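Local coordinates for cytosol aminopeptidase (Staphylococcus aureus subsp. aureus, PDB 3KZW), which probably removes N-terminal amino acids from peptides as a metal-dependent leucyl aminopeptidase of the cytosol aminopeptidase family, at residues 439-444 and 465-470; 358-363 and 451-456. All blocks are in the same frame, centred on the assembly; numbering follows the deposited sequence.

Contact 1: residues 439-444 and 465-470. With NA (sodium ion), chain R.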
loop_
_atom_site.group_PDB
_atom_site.type_symbol
_atom_site.label_atom_id
_atom_site.label_comp_id
_atom_site.label_asym_id
_atom_site.label_seq_id
_atom_site.Cartn_x
_atom_site.Cartn_y
_atom_site.Cartn_z
ATOM N N THR A 439 -19.048 -24.690 8.091
ATOM C CA THR A 439 -18.805 -23.268 7.859
ATOM C C THR A 439 -18.721 -22.948 6.366
ATOM O O THR A 439 -19.409 -22.049 5.879
ATOM C CB THR A 439 -17.512 -22.803 8.574
ATOM O OG1 THR A 439 -17.655 -22.994 9.986
ATOM C CG2 THR A 439 -17.216 -21.328 8.294
ATOM N N GLU A 440 -17.881 -23.699 5.654
ATOM C CA GLU A 440 -17.641 -23.473 4.230
ATOM C C GLU A 440 -18.834 -23.882 3.375
ATOM O O GLU A 440 -19.149 -23.217 2.387
ATOM C CB GLU A 440 -16.382 -24.208 3.767
ATOM C CG GLU A 440 -15.084 -23.549 4.191
ATOM C CD GLU A 440 -14.765 -23.746 5.663
ATOM O OE1 GLU A 440 -15.116 -24.807 6.225
ATOM O OE2 GLU A 440 -14.154 -22.834 6.257
ATOM N N ARG A 441 -19.492 -24.974 3.759
ATOM C CA ARG A 441 -20.699 -25.439 3.073
ATOM C C ARG A 441 -21.838 -24.421 3.153
ATOM O O ARG A 441 -22.663 -24.329 2.241
ATOM C CB ARG A 441 -21.144 -26.803 3.616
ATOM C CG ARG A 441 -20.678 -27.971 2.765
ATOM C CD ARG A 441 -21.059 -29.320 3.357
ATOM N NE ARG A 441 -19.972 -29.893 4.148
ATOM C CZ ARG A 441 -20.015 -30.091 5.462
ATOM N NH1 ARG A 441 -21.102 -29.779 6.156
ATOM N NH2 ARG A 441 -18.969 -30.613 6.081
ATOM N N ALA A 442 -21.865 -23.655 4.241
ATOM C CA ALA A 442 -22.867 -22.613 4.438
ATOM C C ALA A 442 -22.486 -21.297 3.764
ATOM O O ALA A 442 -23.345 -20.621 3.199
ATOM C CB ALA A 442 -23.117 -22.393 5.920
ATOM N N SER A 443 -21.204 -20.938 3.820
ATOM C CA SER A 443 -20.760 -19.620 3.368
ATOM C C SER A 443 -20.740 -19.440 1.850
ATOM O O SER A 443 -20.751 -18.306 1.362
ATOM C CB SER A 443 -19.407 -19.245 3.983
ATOM O OG SER A 443 -18.378 -20.084 3.499
ATOM N N ILE A 444 -20.726 -20.546 1.104
ATOM C CA ILE A 444 -20.821 -20.475 -0.362
ATOM C C ILE A 444 -22.223 -20.056 -0.801
ATOM O O ILE A 444 -22.445 -19.708 -1.960
ATOM C CB ILE A 444 -20.402 -21.797 -1.075
ATOM C CG1 ILE A 444 -21.277 -22.976 -0.627
ATOM C CG2 ILE A 444 -18.912 -22.080 -0.862
ATOM C CD1 ILE A 444 -21.221 -24.174 -1.554
ATOM N N ALA A 465 -13.032 -22.102 -1.576
ATOM C CA ALA A 465 -12.907 -22.495 -2.977
ATOM C C ALA A 465 -13.193 -23.985 -3.181
ATOM O O ALA A 465 -13.894 -24.368 -4.120
ATOM C CB ALA A 465 -11.530 -22.140 -3.499
ATOM N N ALA A 466 -12.652 -24.812 -2.287
ATOM C CA ALA A 466 -12.850 -26.257 -2.333
ATOM C C ALA A 466 -14.320 -26.619 -2.136
ATOM O O ALA A 466 -14.857 -27.475 -2.841
ATOM C CB ALA A 466 -11.989 -26.937 -1.285
ATOM N N SER A 467 -14.958 -25.952 -1.177
ATOM C CA SER A 467 -16.380 -26.133 -0.903
ATOM C C SER A 467 -17.226 -25.768 -2.118
ATOM O O SER A 467 -18.208 -26.443 -2.423
ATOM C CB SER A 467 -16.801 -25.282 0.296
ATOM O OG SER A 467 -18.176 -25.456 0.591
ATOM N N PHE A 468 -16.831 -24.701 -2.808
ATOM C CA PHE A 468 -17.534 -24.242 -4.002
ATOM C C PHE A 468 -17.459 -25.268 -5.132
ATOM O O PHE A 468 -18.476 -25.594 -5.744
ATOM C CB PHE A 468 -16.982 -22.892 -4.465
ATOM C CG PHE A 468 -17.796 -22.239 -5.547
ATOM C CD1 PHE A 468 -17.545 -22.510 -6.888
ATOM C CD2 PHE A 468 -18.809 -21.344 -5.226
ATOM C CE1 PHE A 468 -18.295 -21.905 -7.896
ATOM C CE2 PHE A 468 -19.564 -20.732 -6.223
ATOM C CZ PHE A 468 -19.307 -21.014 -7.561
ATOM N N VAL A 469 -16.256 -25.774 -5.394
ATOM C CA VAL A 469 -16.030 -26.757 -6.453
ATOM C C VAL A 469 -16.708 -28.100 -6.151
ATOM O O VAL A 469 -17.394 -28.653 -7.013
ATOM C CB VAL A 469 -14.516 -26.948 -6.734
ATOM C CG1 VAL A 469 -14.275 -28.069 -7.736
ATOM C CG2 VAL A 469 -13.908 -25.650 -7.242
ATOM N N THR A 470 -16.537 -28.603 -4.926
ATOM C CA THR A 470 -17.055 -29.925 -4.544
ATOM C C THR A 470 -18.572 -29.960 -4.384
ATOM O O THR A 470 -19.163 -31.039 -4.270
ATOM C CB THR A 470 -16.396 -30.464 -3.258
ATOM O OG1 THR A 470 -16.524 -29.495 -2.211
ATOM C CG2 THR A 470 -14.919 -30.769 -3.497
HETATM NA NA NA R . -20.151 -32.764 -2.836
HETATM O O HOH W 1 -21.904 -31.379 -1.985
HETATM O O HOH W 2 -19.218 -34.757 -3.511
#
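Ser467 lays its CB against the CB of Glu440, 3.7 Å away, where helix 438-443 packs on helix 461-470. Its hydroxyl is swung opposite the backbone N (chi1 -179°) and thereby faces the neighbouring helix, where Ser467 OG gives a weak hydrogen bond to Glu440 O at 3.0 Å. That carbonyl also receives a weak bond of 3.4 Å from Ile444 N, so the serine adds a second, lateral donor to an oxygen that the helix itself grips loosely. A small side chain suits the place: it allows the two backbones to come within 5.9 Å, measured from Arg441 CA to Ser467 CA.

Beside the hydroxyl sits Ile444, whose CG2 branch touches both neighbours while CD1 lies along Ser467. Ile444 CG2 is 3.7 Å from Ser467 OG and 4.2 Å from Phe468 CB, and it meets the phenylalanine ring at its edge rather than over a face. Glu440 turns its carboxylate away: OE1 hydrogen-bonds to Thr437 OG1, and OE2 forms a salt bridge with Lys405 of the second subunit.

Further along helix 461-470, Thr470 folds OG1 back to Ala466 O at 2.7 Å, while Thr470 O binds the sodium ion at 2.5 Å together with two waters and Gly474 O. The chemistry implies a mixed junction, an apolar patch of Ile444 and Phe468 beside one buried hydroxyl with a weak hydrogen bond across the helices, while the carboxylate of Glu440 serves Thr437 and the subunit interface and the carbonyl of Thr470 the cation.

Contact 2: residues 358-363 and 451-456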
loop_
_atom_site.group_PDB
_atom_site.type_symbol
_atom_site.label_atom_id
_atom_site.label_comp_id
_atom_site.label_asym_id
_atom_site.label_seq_id
_atom_site.Cartn_x
_atom_site.Cartn_y
_atom_site.Cartn_z
ATOM N N THR A 358 -27.978 -20.313 -9.717
ATOM C CA THR A 358 -27.483 -18.962 -9.974
ATOM C C THR A 358 -26.268 -18.640 -9.109
ATOM O O THR A 358 -26.239 -18.961 -7.920
ATOM C CB THR A 358 -28.569 -17.893 -9.742
ATOM O OG1 THR A 358 -29.134 -18.058 -8.436
ATOM C CG2 THR A 358 -29.668 -18.003 -10.790
ATOM N N VAL A 359 -25.270 -18.007 -9.723
ATOM C CA VAL A 359 -24.016 -17.670 -9.051
ATOM C C VAL A 359 -23.737 -16.175 -9.168
ATOM O O VAL A 359 -23.677 -15.635 -10.272
ATOM C CB VAL A 359 -22.816 -18.469 -9.639
ATOM C CG1 VAL A 359 -21.515 -18.102 -8.928
ATOM C CG2 VAL A 359 -23.065 -19.970 -9.547
ATOM N N GLU A 360 -23.581 -15.511 -8.026
ATOM C CA GLU A 360 -23.147 -14.118 -7.996
ATOM C C GLU A 360 -21.624 -14.071 -7.977
ATOM O O GLU A 360 -20.988 -14.687 -7.119
ATOM C CB GLU A 360 -23.719 -13.391 -6.776
ATOM C CG GLU A 360 -23.358 -11.905 -6.706
ATOM C CD GLU A 360 -23.795 -11.234 -5.408
ATOM O OE1 GLU A 360 -23.790 -11.894 -4.346
ATOM O OE2 GLU A 360 -24.143 -10.032 -5.450
ATOM N N VAL A 361 -21.047 -13.349 -8.933
ATOM C CA VAL A 361 -19.602 -13.194 -9.012
ATOM C C VAL A 361 -19.200 -11.910 -8.297
ATOM O O VAL A 361 -19.572 -10.818 -8.720
ATOM C CB VAL A 361 -19.103 -13.181 -10.480
ATOM C CG1 VAL A 361 -17.608 -12.894 -10.546
ATOM C CG2 VAL A 361 -19.417 -14.508 -11.163
ATOM N N MET A 362 -18.451 -12.048 -7.206
ATOM C CA MET A 362 -17.980 -10.891 -6.440
ATOM C C MET A 362 -16.492 -10.602 -6.649
ATOM O O MET A 362 -16.002 -9.532 -6.282
ATOM C CB MET A 362 -18.288 -11.068 -4.952
ATOM C CG MET A 362 -19.774 -10.999 -4.611
ATOM S SD MET A 362 -20.604 -9.486 -5.167
ATOM C CE MET A 362 -19.990 -8.289 -3.977
ATOM N N ASN A 363 -15.787 -11.563 -7.244
ATOM C CA ASN A 363 -14.364 -11.447 -7.532
ATOM C C ASN A 363 -14.053 -12.210 -8.817
ATOM O O ASN A 363 -14.164 -13.437 -8.861
ATOM C CB ASN A 363 -13.550 -11.990 -6.350
ATOM C CG ASN A 363 -12.041 -11.835 -6.528
ATOM O OD1 ASN A 363 -11.552 -11.354 -7.550
ATOM N ND2 ASN A 363 -11.295 -12.256 -5.515
ATOM N N ASP A 451 -28.215 -18.024 -5.691
ATOM C CA ASP A 451 -28.113 -19.269 -4.925
ATOM C C ASP A 451 -26.734 -19.412 -4.298
ATOM O O ASP A 451 -26.610 -19.860 -3.157
ATOM C CB ASP A 451 -28.391 -20.485 -5.818
ATOM C CG ASP A 451 -29.816 -20.520 -6.345
ATOM O OD1 ASP A 451 -30.753 -20.242 -5.570
ATOM O OD2 ASP A 451 -30.006 -20.844 -7.535
ATOM N N LEU A 452 -25.704 -19.033 -5.055
ATOM C CA LEU A 452 -24.315 -19.164 -4.617
ATOM C C LEU A 452 -23.504 -17.891 -4.858
ATOM O O LEU A 452 -23.858 -17.061 -5.699
ATOM C CB LEU A 452 -23.638 -20.352 -5.313
ATOM C CG LEU A 452 -24.208 -21.760 -5.101
ATOM C CD1 LEU A 452 -23.689 -22.707 -6.166
ATOM C CD2 LEU A 452 -23.909 -22.291 -3.705
ATOM N N VAL A 453 -22.422 -17.749 -4.098
ATOM C CA VAL A 453 -21.462 -16.661 -4.274
ATOM C C VAL A 453 -20.065 -17.270 -4.451
ATOM O O VAL A 453 -19.762 -18.312 -3.858
ATOM C CB VAL A 453 -21.528 -15.635 -3.099
ATOM C CG1 VAL A 453 -20.978 -16.223 -1.795
ATOM C CG2 VAL A 453 -20.811 -14.345 -3.460
ATOM N N ASN A 454 -19.228 -16.642 -5.275
ATOM C CA ASN A 454 -17.932 -17.229 -5.626
ATOM C C ASN A 454 -16.754 -16.753 -4.772
ATOM O O ASN A 454 -15.620 -17.196 -4.968
ATOM C CB ASN A 454 -17.632 -17.049 -7.127
ATOM C CG ASN A 454 -16.998 -15.703 -7.453
ATOM O OD1 ASN A 454 -17.400 -14.661 -6.930
ATOM N ND2 ASN A 454 -16.004 -15.722 -8.335
ATOM N N HIS A 455 -17.020 -15.858 -3.824
ATOM C CA HIS A 455 -15.949 -15.261 -3.028
ATOM C C HIS A 455 -16.413 -14.825 -1.644
ATOM O O HIS A 455 -17.525 -14.320 -1.478
ATOM C CB HIS A 455 -15.344 -14.069 -3.777
ATOM C CG HIS A 455 -14.073 -13.550 -3.177
ATOM N ND1 HIS A 455 -13.987 -12.314 -2.571
ATOM C CD2 HIS A 455 -12.832 -14.092 -3.103
ATOM C CE1 HIS A 455 -12.749 -12.119 -2.146
ATOM N NE2 HIS A 455 -12.030 -13.185 -2.453
ATOM N N THR A 456 -15.543 -15.028 -0.658
ATOM C CA THR A 456 -15.764 -14.542 0.700
ATOM C C THR A 456 -14.690 -13.518 1.066
ATOM O O THR A 456 -13.530 -13.636 0.645
ATOM C CB THR A 456 -15.768 -15.699 1.740
ATOM O OG1 THR A 456 -15.988 -15.170 3.054
ATOM C CG2 THR A 456 -14.444 -16.486 1.719
#
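Asp451 OD2 is gripped from two subunits: Thr358 N donates to it at 3.0 Å in a nearly straight bond (177°), and Ser167 OG of the third subunit hydrogen-bonds to the same oxygen. The amide arrives on the anti side of the carboxylate, somewhat out of its plane. In return Asp451 N donates to Thr358 OG1 at 2.9 Å, a hydroxyl placed between the backbone N and the carbonyl carbon (chi1 53°) and also bonded to Tyr165 O of that third subunit. Two short polar side chains thus clasp the start of the pairing and join it to the neighbour.

Beyond them the backbones run parallel. Leu452 N bonds to Thr358 O, Glu360 N to Leu452 O, and Asn454 N, more bent, to Glu360 O. Val359 and Leu452 share one face, where Val359 touches Leu370 and Phe468; Glu360 and Val453 share the other, where Val453 reaches Phe464 and Glu360 OE1 turns to Ser447.

Where regular pairing gives out, Asn454 OD1 accepts from Met362 N at 2.8 Å, and Asn454 ND2 donates to Asn363 O at 3.0 Å, with that oxygen 10° from the amide plane; a further bond from ND2 to Ala366 O helps fix the group's rotation. Met362 CG rests on Val453 CG2 at 3.7 Å. Asn363, whose OD1 accepts from Asp365 N, makes a CH-pi contact through CB over the His455 ring, 3.8 Å from its centroid, with amide and ring planes perpendicular. Asn454 thus continues with its side-chain amide the parallel pairing of strands 358-360 and 452-453, the latter at one edge of the catalytic domain's three-stranded mixed sheet within this chain.

Of the four segments, 358-363 comes first from the N terminus; the chain then passes through helix 368-380 and several strands of the large mixed sheet before reaching helix 438-443. Strand 452-453 follows and returns to 358-363, closing the long loop of contact 2. Helix 461-470 is the last of the four and packs back on 439-444, closing the much shorter loop of contact 1. The segments alternate, so the two loops cross. Their centres lie about 11 Å apart and they meet directly: Val453 N lies 2.9 Å from Ile444 O, a probable hydrogen bond, and Phe468 packs against Val453. Together they tie the small sheet to the helix pair within the catalytic domain.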